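Local coordinates for hypothetical protein TT1823 (Thermus thermophilus, PDB 1ZPW), which belongs to the Cas2 family of CRISPR-associated nucleases and probably cleaves RNA with a divalent metal ion, as part of adaptive immunity against mobile genetic elements, at residues A[24-29]-A[35-40]; A[18-23]-A[54-59]; A[8-13]-A[29-34]. All coordinates share one frame; numbering follows the deposited sequence. Where two conformers were deposited one is given.

Overall arrangement
The three contacts lie within a ferredoxin-like fold, whose two helices cover one face of an antiparallel sheet ordered 29-33, 36-41, 4-11, 63-68. Contact 1 lays the end of helix 15-26 on strand 36-41, contact 2 joins that helix to the end of helix 43-56, and contact 3 bridges strands 4-11 and 29-33 across the strand between them. Contacts 1 and 3 share Gly29, and their centres lie about 7 Å apart; that of contact 2 is about 12 Å and 11 Å from them. Along the chain contact 1 is nested inside contact 2, while the segments of contact 3 alternate with those of both. Contact 3 includes Asp11, the predicted metal ligand, and the others pack nearby.

Contact 1: A[24-29]-A[35-40]; sequences LLKSYG and SVFECY
Leu25 lies over one face of the Phe37 ring. Its CB stands 3.6 Å from the ring centroid and only 15° from the ring normal, a CH-pi contact displaced toward the CD2 side, while Leu25 CD1 packs on the same ring at 3.7 Å from Phe37 CD1. The leucine branch points there because CG is anti to the carbonyl carbon (chi1 -67°). Lys26 meets the ring differently: its aliphatic chain crosses Phe37 at about a right angle, with Lys26 CD at the ring edge and in its plane, and Lys26 CE 3.8 Å from Phe37 CE2. A lysine suits this border, since its methylenes cover the aromatic rim while the amino group can remain in solvent.

Farther along, Gly29, where the backbone angles first depart from helical values, brings the chain beside Cys39. Tyr28 CB packs against Cys39 SG at 3.9 Å, and Gly29 CA, with no side chain in the way, approaches Glu38 O to 3.3 Å in a CA-H...O contact. No direct hydrogen bond joins the segments. Two waters do so instead: the first donates to Tyr28 O at 2.6 Å and accepts from Tyr40 N, and the second donates to both Tyr28 O and Tyr40 O.

The second shell holds these groups in place. Tyr28 OH is hydrogen-bonded to Asp48 of helix 43-56, and Tyr10 of strand 4-11 touches both Leu25 and Phe37. The contact is thus apolar beneath the helix and water-bridged at its outer end, where a doubly hydrated carbonyl replaces direct pairing of the backbones.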
ATOM      1  N   LEU A  24       9.386   1.431   0.331  1.00 11.81           N
ATOM      2  CA  LEU A  24       9.001   0.495   1.395  1.00 12.28           C
ATOM      3  C   LEU A  24       7.944  -0.505   0.919  1.00 13.04           C
ATOM      4  O   LEU A  24       8.073  -1.718   1.118  1.00 12.71           O
ATOM      5  CB  LEU A  24       8.547   1.274   2.625  1.00 11.66           C
ATOM      6  CG  LEU A  24       7.907   0.410   3.712  1.00 14.11           C
ATOM      7  CD1 LEU A  24       8.996  -0.479   4.291  1.00 16.84           C
ATOM      8  CD2 LEU A  24       7.239   1.264   4.790  1.00 13.95           C
ATOM      9  N   LEU A  25       6.904   0.010   0.249  1.00 12.22           N
ATOM     10  CA  LEU A  25       5.814  -0.851  -0.187  1.00 11.82           C
ATOM     11  C   LEU A  25       6.255  -1.948  -1.177  1.00 12.40           C
ATOM     12  O   LEU A  25       5.685  -3.028  -1.176  1.00 12.46           O
ATOM     13  CB  LEU A  25       4.657  -0.013  -0.765  1.00 11.09           C
ATOM     14  CG  LEU A  25       3.968   0.841   0.321  1.00 11.99           C
ATOM     15  CD1 LEU A  25       2.799   1.621  -0.304  1.00 12.84           C
ATOM     16  CD2 LEU A  25       3.417   0.003   1.501  1.00 12.06           C
ATOM     17  N   LYS A  26       7.291  -1.668  -1.958  1.00 13.31           N
ATOM     18  CA  LYS A  26       7.883  -2.664  -2.854  1.00 14.97           C
ATOM     19  C   LYS A  26       8.345  -3.927  -2.132  1.00 16.04           C
ATOM     20  O   LYS A  26       8.366  -5.009  -2.721  1.00 16.17           O
ATOM     21  CB  LYS A  26       9.034  -2.027  -3.634  1.00 16.35           C
ATOM     22  CG  LYS A  26       8.557  -0.986  -4.599  1.00 18.76           C
ATOM     23  CD  LYS A  26       8.220  -1.569  -5.957  1.00 26.37           C
ATOM     24  CE  LYS A  26       7.755  -0.441  -6.881  1.00 27.65           C
ATOM     25  NZ  LYS A  26       7.615  -0.823  -8.290  1.00 28.91           N
ATOM     26  N   SER A  27       8.707  -3.804  -0.853  1.00 15.77           N
ATOM     27  CA  SER A  27       9.148  -4.972  -0.095  1.00 18.01           C
ATOM     28  C   SER A  27       7.979  -5.887   0.301  1.00 17.08           C
ATOM     29  O   SER A  27       8.169  -7.050   0.722  1.00 18.53           O
ATOM     30  CB  SER A  27      10.103  -4.562   1.063  1.00 18.70           C
ATOM     31  OG  SER A  27       9.375  -3.948   2.089  1.00 24.80           O
ATOM     32  N   TYR A  28       6.739  -5.401   0.116  1.00 15.75           N
ATOM     33  CA  TYR A  28       5.552  -6.164   0.472  1.00 15.95           C
ATOM     34  C   TYR A  28       4.618  -6.463  -0.681  1.00 14.92           C
ATOM     35  O   TYR A  28       3.678  -7.234  -0.522  1.00 16.76           O
ATOM     36  CB  TYR A  28       4.702  -5.423   1.513  1.00 15.62           C
ATOM     37  CG  TYR A  28       5.446  -5.090   2.765  1.00 15.89           C
ATOM     38  CD1 TYR A  28       5.546  -5.997   3.801  1.00 16.72           C
ATOM     39  CD2 TYR A  28       6.087  -3.849   2.893  1.00 17.15           C
ATOM     40  CE1 TYR A  28       6.268  -5.662   4.966  1.00 17.21           C
ATOM     41  CE2 TYR A  28       6.779  -3.519   4.012  1.00 20.58           C
ATOM     42  CZ  TYR A  28       6.864  -4.416   5.047  1.00 18.39           C
ATOM     43  OH  TYR A  28       7.557  -4.039   6.169  1.00 23.15           O
ATOM     44  N   GLY A  29       4.829  -5.817  -1.821  1.00 13.48           N
ATOM     45  CA  GLY A  29       3.881  -5.976  -2.899  1.00 12.54           C
ATOM     46  C   GLY A  29       4.238  -5.160  -4.098  1.00 12.37           C
ATOM     47  O   GLY A  29       5.398  -4.747  -4.255  1.00 11.92           O
ATOM     48  N   SER A  35      -1.021   5.862  -6.707  1.00 16.37           N
ATOM     49  CA  SER A  35      -1.105   5.992  -5.248  1.00 15.75           C
ATOM     50  C   SER A  35      -1.573   4.716  -4.593  1.00 13.59           C
ATOM     51  O   SER A  35      -2.054   4.778  -3.461  1.00 12.89           O
ATOM     52  CB  SER A  35      -2.109   7.103  -4.895  1.00 16.49           C
ATOM     53  OG  SER A  35      -1.792   8.288  -5.619  1.00 22.87           O
ATOM     54  N   VAL A  36      -1.464   3.566  -5.274  1.00 11.92           N
ATOM     55  CA  VAL A  36      -1.951   2.315  -4.695  1.00 12.41           C
ATOM     56  C   VAL A  36      -1.025   1.137  -4.957  1.00 12.22           C
ATOM     57  O   VAL A  36      -0.603   0.947  -6.096  1.00 12.74           O
ATOM     58  CB  VAL A  36      -3.358   1.910  -5.258  1.00 11.42           C
ATOM     59  CG1 VAL A  36      -3.889   0.651  -4.533  1.00 11.61           C
ATOM     60  CG2 VAL A  36      -4.336   3.065  -5.108  1.00 13.25           C
ATOM     61  N   PHE A  37      -0.731   0.370  -3.896  1.00 11.86           N
ATOM     62  CA  PHE A  37      -0.057  -0.915  -4.003  1.00 10.48           C
ATOM     63  C   PHE A  37      -0.972  -2.035  -3.607  1.00 11.87           C
ATOM     64  O   PHE A  37      -1.854  -1.843  -2.763  1.00 12.50           O
ATOM     65  CB  PHE A  37       1.192  -0.970  -3.089  1.00 11.33           C
ATOM     66  CG  PHE A  37       2.432  -0.360  -3.705  1.00 10.09           C
ATOM     67  CD1 PHE A  37       2.494   1.013  -3.976  1.00 14.08           C
ATOM     68  CD2 PHE A  37       3.579  -1.143  -3.936  1.00 13.49           C
ATOM     69  CE1 PHE A  37       3.624   1.596  -4.548  1.00 14.13           C
ATOM     70  CE2 PHE A  37       4.731  -0.567  -4.525  1.00 12.81           C
ATOM     71  CZ  PHE A  37       4.754   0.818  -4.821  1.00 13.46           C
ATOM     72  N   GLU A  38      -0.726  -3.225  -4.171  1.00 11.68           N
ATOM     73  CA  GLU A  38      -1.401  -4.426  -3.703  1.00 11.59           C
ATOM     74  C   GLU A  38      -0.395  -5.297  -3.009  1.00 12.34           C
ATOM     75  O   GLU A  38       0.628  -5.631  -3.607  1.00 13.31           O
ATOM     76  CB  GLU A  38      -2.019  -5.185  -4.874  1.00 13.09           C
ATOM     77  CG  GLU A  38      -3.355  -4.563  -5.275  1.00 11.99           C
ATOM     78  CD  GLU A  38      -3.993  -5.207  -6.496  1.00 16.62           C
ATOM     79  OE1 GLU A  38      -3.511  -6.262  -6.984  1.00 18.25           O
ATOM     80  OE2 GLU A  38      -5.004  -4.662  -6.979  1.00 15.91           O
ATOM     81  N   CYS A  39      -0.710  -5.692  -1.780  1.00 12.18           N
ATOM     82  CA  CYS A  39       0.239  -6.400  -0.912  1.00 12.85           C
ATOM     83  C   CYS A  39      -0.422  -7.618  -0.303  1.00 13.86           C
ATOM     84  O   CYS A  39      -1.512  -7.553   0.247  1.00 14.52           O
ATOM     85  CB  CYS A  39       0.705  -5.479   0.241  1.00 13.62           C
ATOM     86  SG  CYS A  39       1.576  -3.991  -0.296  1.00 14.70           S
ATOM     87  N   TYR A  40       0.277  -8.747  -0.334  1.00 14.46           N
ATOM     88  CA  TYR A  40      -0.204  -9.921   0.379  1.00 14.83           C
ATOM     89  C   TYR A  40       0.423  -9.947   1.746  1.00 14.83           C
ATOM     90  O   TYR A  40       1.648  -9.963   1.855  1.00 16.63           O
ATOM     91  CB  TYR A  40       0.145 -11.213  -0.394  1.00 14.81           C
ATOM     92  CG  TYR A  40      -0.837 -11.423  -1.507  1.00 14.66           C
ATOM     93  CD1 TYR A  40      -2.054 -12.055  -1.257  1.00 16.34           C
ATOM     94  CD2 TYR A  40      -0.578 -10.941  -2.759  1.00 17.87           C
ATOM     95  CE1 TYR A  40      -2.986 -12.232  -2.257  1.00 19.88           C
ATOM     96  CE2 TYR A  40      -1.518 -11.088  -3.777  1.00 19.71           C
ATOM     97  CZ  TYR A  40      -2.706 -11.740  -3.505  1.00 18.72           C
ATOM     98  OH  TYR A  40      -3.644 -11.901  -4.506  1.00 23.40           O
TER
HETATM   99  O   HOH W   1       2.422  -9.130  -1.818  1.00 20.50           O
HETATM  100  O   HOH W   2       4.366  -9.558   0.908  1.00 31.93           O

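Contact 2: A[18-23]-A[54-59]; sequences RVKLAN and RRLLDL
Two helices packed on the same face of a beta sheet meet here, helix 15-26 through Lys20 and Leu21, and helix 43-56 through Leu56, in its weakly bonded C-terminal part, and the residue after it, Leu57. The backbones come closest at Leu21 and Leu56, whose CA atoms are 6.8 Å apart. No hydrogen bond crosses between them; leucine methyls pack on side chains and on the backbone of the facing helix.

Leu56 reaches across with both methyls. CD1 rests against the backbone of the facing helix, 3.7 Å from Lys20 O and 4.0 Å from Leu21 CA, and CD2 lies 4.1 Å from Lys20 CB. A chi2 of 175° turns CD1 away from Leu56 CA and onto the peptide of Lys20, leaving CD2 beside Lys20 CB. Lys20 fits this margin well: its CB joins the apolar patch, and the rest of the chain runs out straight, carrying the amino group away from the leucines.

One level closer to the sheet, Leu21 and Leu57 cross at a slant and touch through single methyls, CD2 to CD2 at 4.1 Å. Leu21 has CG anti to the backbone N (chi1 178°), which sends its branch off the helix toward this meeting point. Both leucines also touch Ile12 in the loop after strand 4-11, and Leu21 reaches Tyr10 on the strand itself.

From Leu57 on, the chain is no longer helical, and Asp58 N is hydrogen-bonded to the Asp62 carboxylate ahead of strand 63-68. Two helices side by side on one face of a four-stranded antiparallel sheet make up the ferredoxin-like fold on which Cas2 proteins are built.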
ATOM      1  N   ARG A  18       7.076  10.463  -0.160  1.00 12.13           N
ATOM      2  CA  ARG A  18       6.321   9.546  -1.021  1.00 11.49           C
ATOM      3  C   ARG A  18       7.237   8.511  -1.676  1.00 12.00           C
ATOM      4  O   ARG A  18       6.883   7.337  -1.787  1.00 12.47           O
ATOM      5  CB  ARG A  18       5.571  10.308  -2.115  1.00 11.57           C
ATOM      6  CG  ARG A  18       4.390   9.483  -2.704  1.00 12.58           C
ATOM      7  CD  ARG A  18       3.744  10.177  -3.928  1.00 12.40           C
ATOM      8  NE  ARG A  18       3.445  11.542  -3.559  1.00 14.12           N
ATOM      9  CZ  ARG A  18       4.089  12.605  -4.017  1.00 14.18           C
ATOM     10  NH1 ARG A  18       3.788  13.790  -3.512  1.00 14.96           N
ATOM     11  NH2 ARG A  18       5.030  12.485  -4.972  1.00 15.78           N
ATOM     12  N   VAL A  19       8.422   8.960  -2.100  1.00 11.66           N
ATOM     13  CA  VAL A  19       9.389   8.060  -2.726  1.00 13.02           C
ATOM     14  C   VAL A  19       9.796   7.005  -1.688  1.00 12.91           C
ATOM     15  O   VAL A  19       9.851   5.811  -1.993  1.00 13.59           O
ATOM     16  CB  VAL A  19      10.652   8.837  -3.189  1.00 14.11           C
ATOM     17  CG1 VAL A  19      11.741   7.850  -3.513  1.00 15.51           C
ATOM     18  CG2 VAL A  19      10.293   9.672  -4.434  1.00 13.66           C
ATOM     19  N   LYS A  20      10.068   7.460  -0.457  1.00 12.37           N
ATOM     20  CA  LYS A  20      10.473   6.503   0.584  1.00 13.19           C
ATOM     21  C   LYS A  20       9.373   5.489   0.894  1.00 13.05           C
ATOM     22  O   LYS A  20       9.640   4.275   1.056  1.00 13.48           O
ATOM     23  CB  LYS A  20      10.869   7.245   1.852  1.00 13.16           C
ATOM     24  CG  LYS A  20      12.166   8.040   1.640  1.00 16.22           C
ATOM     25  CD  LYS A  20      12.545   8.769   2.904  1.00 20.58           C
ATOM     26  CE  LYS A  20      13.742   9.646   2.654  1.00 23.98           C
ATOM     27  NZ  LYS A  20      14.025  10.454   3.888  1.00 27.55           N
ATOM     28  N   LEU A  21       8.128   5.975   0.930  1.00 12.88           N
ATOM     29  CA  LEU A  21       7.009   5.077   1.215  1.00 12.46           C
ATOM     30  C   LEU A  21       6.817   4.079   0.074  1.00 12.60           C
ATOM     31  O   LEU A  21       6.631   2.911   0.320  1.00 11.28           O
ATOM     32  CB  LEU A  21       5.721   5.868   1.473  1.00 13.86           C
ATOM     33  CG  LEU A  21       4.522   4.957   1.735  1.00 13.21           C
ATOM     34  CD1 LEU A  21       4.701   4.105   3.002  1.00 15.37           C
ATOM     35  CD2 LEU A  21       3.244   5.777   1.819  1.00 21.45           C
ATOM     36  N   ALA A  22       6.886   4.532  -1.169  1.00 12.24           N
ATOM     37  CA  ALA A  22       6.778   3.595  -2.296  1.00 11.32           C
ATOM     38  C   ALA A  22       7.870   2.540  -2.283  1.00 12.52           C
ATOM     39  O   ALA A  22       7.605   1.370  -2.574  1.00 13.09           O
ATOM     40  CB  ALA A  22       6.762   4.339  -3.637  1.00 12.87           C
ATOM     41  N   ASN A  23       9.087   2.941  -1.958  1.00 12.51           N
ATOM     42  CA  ASN A  23      10.183   1.993  -1.884  1.00 13.44           C
ATOM     43  C   ASN A  23       9.938   0.972  -0.791  1.00 12.89           C
ATOM     44  O   ASN A  23      10.212  -0.226  -0.961  1.00 14.12           O
ATOM     45  CB  ASN A  23      11.507   2.725  -1.667  0.65 14.19           C
ATOM     46  CG  ASN A  23      11.956   3.488  -2.884  0.65 17.26           C
ATOM     47  OD1 ASN A  23      11.598   3.145  -4.024  0.65 22.49           O
ATOM     48  ND2 ASN A  23      12.756   4.535  -2.667  0.65 20.21           N
ATOM     49  N   ARG A  54       5.161   4.051   9.668  1.00 18.03           N
ATOM     50  CA  ARG A  54       5.124   5.087  10.694  1.00 20.19           C
ATOM     51  C   ARG A  54       6.430   5.848  10.857  1.00 20.54           C
ATOM     52  O   ARG A  54       6.410   7.029  11.237  1.00 22.64           O
ATOM     53  CB  ARG A  54       4.769   4.447  12.014  1.00 19.55           C
ATOM     54  CG  ARG A  54       3.351   4.069  12.143  1.00 19.28           C
ATOM     55  CD  ARG A  54       3.151   3.412  13.504  1.00 23.06           C
ATOM     56  NE  ARG A  54       1.859   2.794  13.674  1.00 23.82           N
ATOM     57  CZ  ARG A  54       0.764   3.473  13.940  1.00 23.79           C
ATOM     58  NH1 ARG A  54       0.800   4.798  14.037  1.00 26.87           N
ATOM     59  NH2 ARG A  54      -0.375   2.833  14.101  1.00 25.63           N
ATOM     60  N   ARG A  55       7.565   5.208  10.627  1.00 21.16           N
ATOM     61  CA  ARG A  55       8.841   5.905  10.732  1.00 21.84           C
ATOM     62  C   ARG A  55       8.910   6.989   9.666  1.00 22.27           C
ATOM     63  O   ARG A  55       9.551   8.011   9.882  1.00 23.16           O
ATOM     64  CB  ARG A  55      10.067   4.982  10.618  1.00 22.06           C
ATOM     65  CG  ARG A  55      10.099   3.826  11.594  1.00 22.94           C
ATOM     66  CD  ARG A  55      11.295   2.875  11.435  1.00 25.07           C
ATOM     67  NE  ARG A  55      11.370   1.953  12.567  1.00 27.56           N
ATOM     68  CZ  ARG A  55      11.710   0.679  12.485  1.00 24.58           C
ATOM     69  NH1 ARG A  55      12.033   0.153  11.308  1.00 26.97           N
ATOM     70  NH2 ARG A  55      11.710  -0.078  13.586  1.00 27.59           N
ATOM     71  N   LEU A  56       8.240   6.759   8.528  1.00 20.81           N
ATOM     72  CA  LEU A  56       8.412   7.602   7.337  1.00 21.30           C
ATOM     73  C   LEU A  56       7.434   8.739   7.205  1.00 21.23           C
ATOM     74  O   LEU A  56       7.792   9.779   6.624  1.00 21.70           O
ATOM     75  CB  LEU A  56       8.290   6.754   6.059  1.00 21.08           C
ATOM     76  CG  LEU A  56       9.296   5.620   5.877  1.00 22.47           C
ATOM     77  CD1 LEU A  56       8.977   4.787   4.633  1.00 22.79           C
ATOM     78  CD2 LEU A  56      10.725   6.113   5.824  1.00 24.89           C
ATOM     79  N   LEU A  57       6.212   8.529   7.668  1.00 19.66           N
ATOM     80  CA  LEU A  57       5.100   9.463   7.412  1.00 19.97           C
ATOM     81  C   LEU A  57       5.111  10.655   8.350  1.00 19.33           C
ATOM     82  O   LEU A  57       5.502  10.536   9.517  1.00 21.25           O
ATOM     83  CB  LEU A  57       3.739   8.764   7.546  1.00 21.15           C
ATOM     84  CG  LEU A  57       3.405   7.475   6.767  1.00 23.56           C
ATOM     85  CD1 LEU A  57       2.323   6.674   7.475  1.00 29.66           C
ATOM     86  CD2 LEU A  57       2.948   7.815   5.418  1.00 24.01           C
ATOM     87  N   ASP A  58       4.636  11.790   7.849  1.00 18.28           N
ATOM     88  CA  ASP A  58       4.319  12.947   8.669  1.00 19.89           C
ATOM     89  C   ASP A  58       2.855  12.797   9.000  1.00 20.76           C
ATOM     90  O   ASP A  58       1.992  13.039   8.164  1.00 19.58           O
ATOM     91  CB  ASP A  58       4.534  14.217   7.848  1.00 19.92           C
ATOM     92  CG  ASP A  58       4.312  15.506   8.650  1.00 24.76           C
ATOM     93  OD1 ASP A  58       3.271  15.660   9.320  1.00 29.54           O
ATOM     94  OD2 ASP A  58       5.138  16.430   8.621  1.00 26.15           O
ATOM     95  N   LEU A  59       2.526  12.357  10.208  1.00 23.39           N
ATOM     96  CA  LEU A  59       1.113  11.956  10.392  1.00 24.55           C
ATOM     97  C   LEU A  59       0.140  13.147  10.531  1.00 24.55           C
ATOM     98  O   LEU A  59      -1.073  12.958  10.532  1.00 25.78           O
ATOM     99  CB  LEU A  59       0.936  10.822  11.441  1.00 26.46           C
ATOM    100  CG  LEU A  59       1.365   9.399  10.986  1.00 26.56           C
ATOM    101  CD1 LEU A  59       0.582   8.273  11.661  1.00 27.92           C
ATOM    102  CD2 LEU A  59       1.296   9.174   9.485  1.00 30.16           C
TER

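Contact 3: A[8-13]-A[29-34]; sequences VAYDIP and GERVQL
The Tyr10 ring and the Arg31 guanidinium are turned 72° against each other, and they meet through the phenol oxygen at the end of the ring. Water 3 sits at the ring edge, in its plane, whereas Arg31 NH2 approaches obliquely. At the edge of the guanidinium, and nearly in its plane, lies Gln33 O.

Across the contact Arg31 NH2 donates to Tyr10 OH at 3.1 Å, in a bent bond with an N-H...O angle of 139°; the hydroxyl is displaced from the guanidinium plane. The same Arg31 NH2 gives a straighter bond, also 3.1 Å, to Gln33 O two residues along its own strand, so one nitrogen ties the tyrosine of strand 4-11, two strands away, to the end of strand 29-33. Water 3 completes the junction: it lies 2.7 Å from Tyr10 OH, accepts from Arg31 NH1 at 3.0 Å, and donates weakly to Leu34 O.

Arginine suits the place because its reach and several N-H groups serve a hydroxyl, a carbonyl and a water at once, and a kink at chi3 (-64°) swings the guanidinium toward them. Tyrosine can present an apolar ring to the protein interior and still offer oxygen at the far end. A classic beta bulge, in which Val32 and Gln33 are set opposite the single residue Val36, precedes Leu34.

Strands 4-11 and 29-33 are not neighbours in the sheet: strand 36-41 runs between them, its Phe37 touching both Tyr10 and Arg31. Helix 15-26 covers the sheet face that carries these three side chains, with Arg18, Leu21 and Leu25 on Tyr10 and Ala22 on Arg31. Next to Tyr10, Asp11, the predicted magnesium ligand, is exposed and lies alongside Ala63 of strand 63-68.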
ATOM      1  N   VAL A   8      -3.336  -0.932  -0.581  1.00 11.18           N
ATOM      2  CA  VAL A   8      -2.683   0.059   0.286  1.00 11.16           C
ATOM      3  C   VAL A   8      -2.647   1.360  -0.498  1.00 11.36           C
ATOM      4  O   VAL A   8      -1.931   1.444  -1.490  1.00 10.88           O
ATOM      5  CB  VAL A   8      -1.261  -0.365   0.695  1.00 11.09           C
ATOM      6  CG1 VAL A   8      -0.654   0.706   1.610  1.00 12.31           C
ATOM      7  CG2 VAL A   8      -1.296  -1.682   1.436  1.00 12.19           C
ATOM      8  N   ALA A   9      -3.421   2.357  -0.043  1.00 10.16           N
ATOM      9  CA  ALA A   9      -3.582   3.599  -0.777  1.00 11.00           C
ATOM     10  C   ALA A   9      -3.020   4.735   0.043  1.00 11.70           C
ATOM     11  O   ALA A   9      -3.255   4.817   1.253  1.00 12.38           O
ATOM     12  CB  ALA A   9      -5.059   3.854  -1.074  1.00 11.50           C
ATOM     13  N   TYR A  10      -2.277   5.618  -0.611  1.00 12.12           N
ATOM     14  CA  TYR A  10      -1.608   6.688   0.127  1.00 12.99           C
ATOM     15  C   TYR A  10      -1.760   8.033  -0.524  1.00 13.06           C
ATOM     16  O   TYR A  10      -1.924   8.152  -1.748  1.00 13.19           O
ATOM     17  CB  TYR A  10      -0.139   6.374   0.368  1.00 12.93           C
ATOM     18  CG  TYR A  10       0.647   6.009  -0.861  1.00 12.29           C
ATOM     19  CD1 TYR A  10       0.754   4.677  -1.264  1.00 12.91           C
ATOM     20  CD2 TYR A  10       1.272   6.999  -1.637  1.00 11.77           C
ATOM     21  CE1 TYR A  10       1.487   4.315  -2.382  1.00 13.94           C
ATOM     22  CE2 TYR A  10       2.014   6.642  -2.768  1.00 12.48           C
ATOM     23  CZ  TYR A  10       2.116   5.318  -3.124  1.00 12.84           C
ATOM     24  OH  TYR A  10       2.820   4.993  -4.257  1.00 14.86           O
ATOM     25  N   ASP A  11      -1.736   9.049   0.311  1.00 12.57           N
ATOM     26  CA  ASP A  11      -1.876  10.423  -0.123  1.00 13.08           C
ATOM     27  C   ASP A  11      -0.817  11.176   0.680  1.00 13.36           C
ATOM     28  O   ASP A  11      -1.031  11.494   1.852  1.00 13.86           O
ATOM     29  CB  ASP A  11      -3.284  10.849   0.284  1.00 15.79           C
ATOM     30  CG  ASP A  11      -3.706  12.133  -0.301  1.00 20.09           C
ATOM     31  OD1 ASP A  11      -2.842  12.926  -0.781  1.00 22.76           O
ATOM     32  OD2 ASP A  11      -4.934  12.448  -0.271  1.00 21.61           O
ATOM     33  N   ILE A  12       0.347  11.406   0.048  1.00 13.25           N
ATOM     34  CA  ILE A  12       1.517  12.001   0.705  1.00 13.18           C
ATOM     35  C   ILE A  12       1.927  13.231  -0.105  1.00 13.46           C
ATOM     36  O   ILE A  12       2.389  13.085  -1.221  1.00 14.25           O
ATOM     37  CB  ILE A  12       2.692  10.975   0.717  1.00 12.97           C
ATOM     38  CG1 ILE A  12       2.283   9.556   1.161  0.65 15.99           C
ATOM     39  CG2 ILE A  12       3.976  11.564   1.387  1.00 14.22           C
ATOM     40  CD1 ILE A  12       1.763   9.456   2.536  0.65 15.80           C
ATOM     41  N   PRO A  13       1.732  14.420   0.416  1.00 13.63           N
ATOM     42  CA  PRO A  13       2.048  15.627  -0.382  1.00 14.79           C
ATOM     43  C   PRO A  13       3.508  15.837  -0.690  1.00 15.70           C
ATOM     44  O   PRO A  13       3.872  16.431  -1.755  1.00 16.55           O
ATOM     45  CB  PRO A  13       1.423  16.783   0.427  1.00 15.99           C
ATOM     46  CG  PRO A  13       1.156  16.240   1.801  1.00 17.74           C
ATOM     47  CD  PRO A  13       1.058  14.738   1.684  1.00 14.50           C
ATOM     48  N   GLY A  29       4.829  -5.817  -1.821  1.00 13.48           N
ATOM     49  CA  GLY A  29       3.881  -5.976  -2.899  1.00 12.54           C
ATOM     50  C   GLY A  29       4.238  -5.160  -4.098  1.00 12.37           C
ATOM     51  O   GLY A  29       5.398  -4.747  -4.255  1.00 11.92           O
ATOM     52  N   GLU A  30       3.243  -4.896  -4.944  1.00 12.93           N
ATOM     53  CA  GLU A  30       3.489  -4.252  -6.224  1.00 13.87           C
ATOM     54  C   GLU A  30       2.535  -3.097  -6.455  1.00 13.18           C
ATOM     55  O   GLU A  30       1.368  -3.119  -6.028  1.00 14.06           O
ATOM     56  CB  GLU A  30       3.360  -5.248  -7.409  1.00 14.39           C
ATOM     57  CG  GLU A  30       4.124  -6.565  -7.280  1.00 17.54           C
ATOM     58  CD  GLU A  30       5.620  -6.344  -7.264  1.00 15.99           C
ATOM     59  OE1 GLU A  30       6.055  -5.293  -7.739  1.00 17.98           O
ATOM     60  OE2 GLU A  30       6.345  -7.246  -6.759  1.00 19.25           O
ATOM     61  N   ARG A  31       3.036  -2.099  -7.154  1.00 12.92           N
ATOM     62  CA  ARG A  31       2.225  -0.954  -7.571  1.00 13.16           C
ATOM     63  C   ARG A  31       1.123  -1.383  -8.537  1.00 14.07           C
ATOM     64  O   ARG A  31       1.353  -2.196  -9.434  1.00 14.95           O
ATOM     65  CB  ARG A  31       3.112   0.057  -8.277  1.00 13.39           C
ATOM     66  CG  ARG A  31       2.367   1.351  -8.683  1.00 14.09           C
ATOM     67  CD  ARG A  31       3.230   2.368  -9.382  1.00 17.29           C
ATOM     68  NE  ARG A  31       4.301   2.878  -8.515  1.00 17.51           N
ATOM     69  CZ  ARG A  31       4.111   3.761  -7.551  1.00 19.83           C
ATOM     70  NH1 ARG A  31       5.156   4.175  -6.827  1.00 18.74           N
ATOM     71  NH2 ARG A  31       2.883   4.226  -7.300  1.00 18.65           N
ATOM     72  N   VAL A  32      -0.060  -0.795  -8.377  1.00 14.06           N
ATOM     73  CA  VAL A  32      -1.130  -0.953  -9.374  1.00 13.85           C
ATOM     74  C   VAL A  32      -1.577   0.371  -9.999  1.00 14.33           C
ATOM     75  O   VAL A  32      -2.108   0.363 -11.109  1.00 15.70           O
ATOM     76  CB  VAL A  32      -2.382  -1.766  -8.829  1.00 13.08           C
ATOM     77  CG1 VAL A  32      -1.963  -3.212  -8.594  1.00 14.79           C
ATOM     78  CG2 VAL A  32      -2.976  -1.179  -7.529  1.00 13.79           C
ATOM     79  N   GLN A  33      -1.389   1.477  -9.276  1.00 14.70           N
ATOM     80  CA  GLN A  33      -1.782   2.833  -9.683  1.00 15.93           C
ATOM     81  C   GLN A  33      -0.822   3.804  -9.058  1.00 15.98           C
ATOM     82  O   GLN A  33       0.026   3.423  -8.248  1.00 16.47           O
ATOM     83  CB  GLN A  33      -3.191   3.206  -9.145  1.00 17.57           C
ATOM     84  CG  GLN A  33      -4.273   2.446  -9.809  1.00 17.01           C
ATOM     85  CD  GLN A  33      -5.688   2.945  -9.552  1.00 20.30           C
ATOM     86  OE1 GLN A  33      -6.604   2.474 -10.201  1.00 26.81           O
ATOM     87  NE2 GLN A  33      -5.868   3.846  -8.626  1.00 20.20           N
ATOM     88  N   LEU A  34      -0.969   5.083  -9.409  1.00 17.21           N
ATOM     89  CA  LEU A  34      -0.052   6.128  -8.920  1.00 18.21           C
ATOM     90  C   LEU A  34       0.064   6.203  -7.391  1.00 18.20           C
ATOM     91  O   LEU A  34       1.120   6.580  -6.857  1.00 18.59           O
ATOM     92  CB  LEU A  34      -0.524   7.480  -9.472  1.00 20.26           C
ATOM     93  CG  LEU A  34       0.397   8.672  -9.638  1.00 24.17           C
ATOM     94  CD1 LEU A  34       1.537   8.284 -10.583  1.00 28.11           C
ATOM     95  CD2 LEU A  34      -0.423   9.856 -10.235  1.00 29.19           C
TER
HETATM   96  O   HOH W   3       4.360   6.737  -5.561  1.00 15.85           O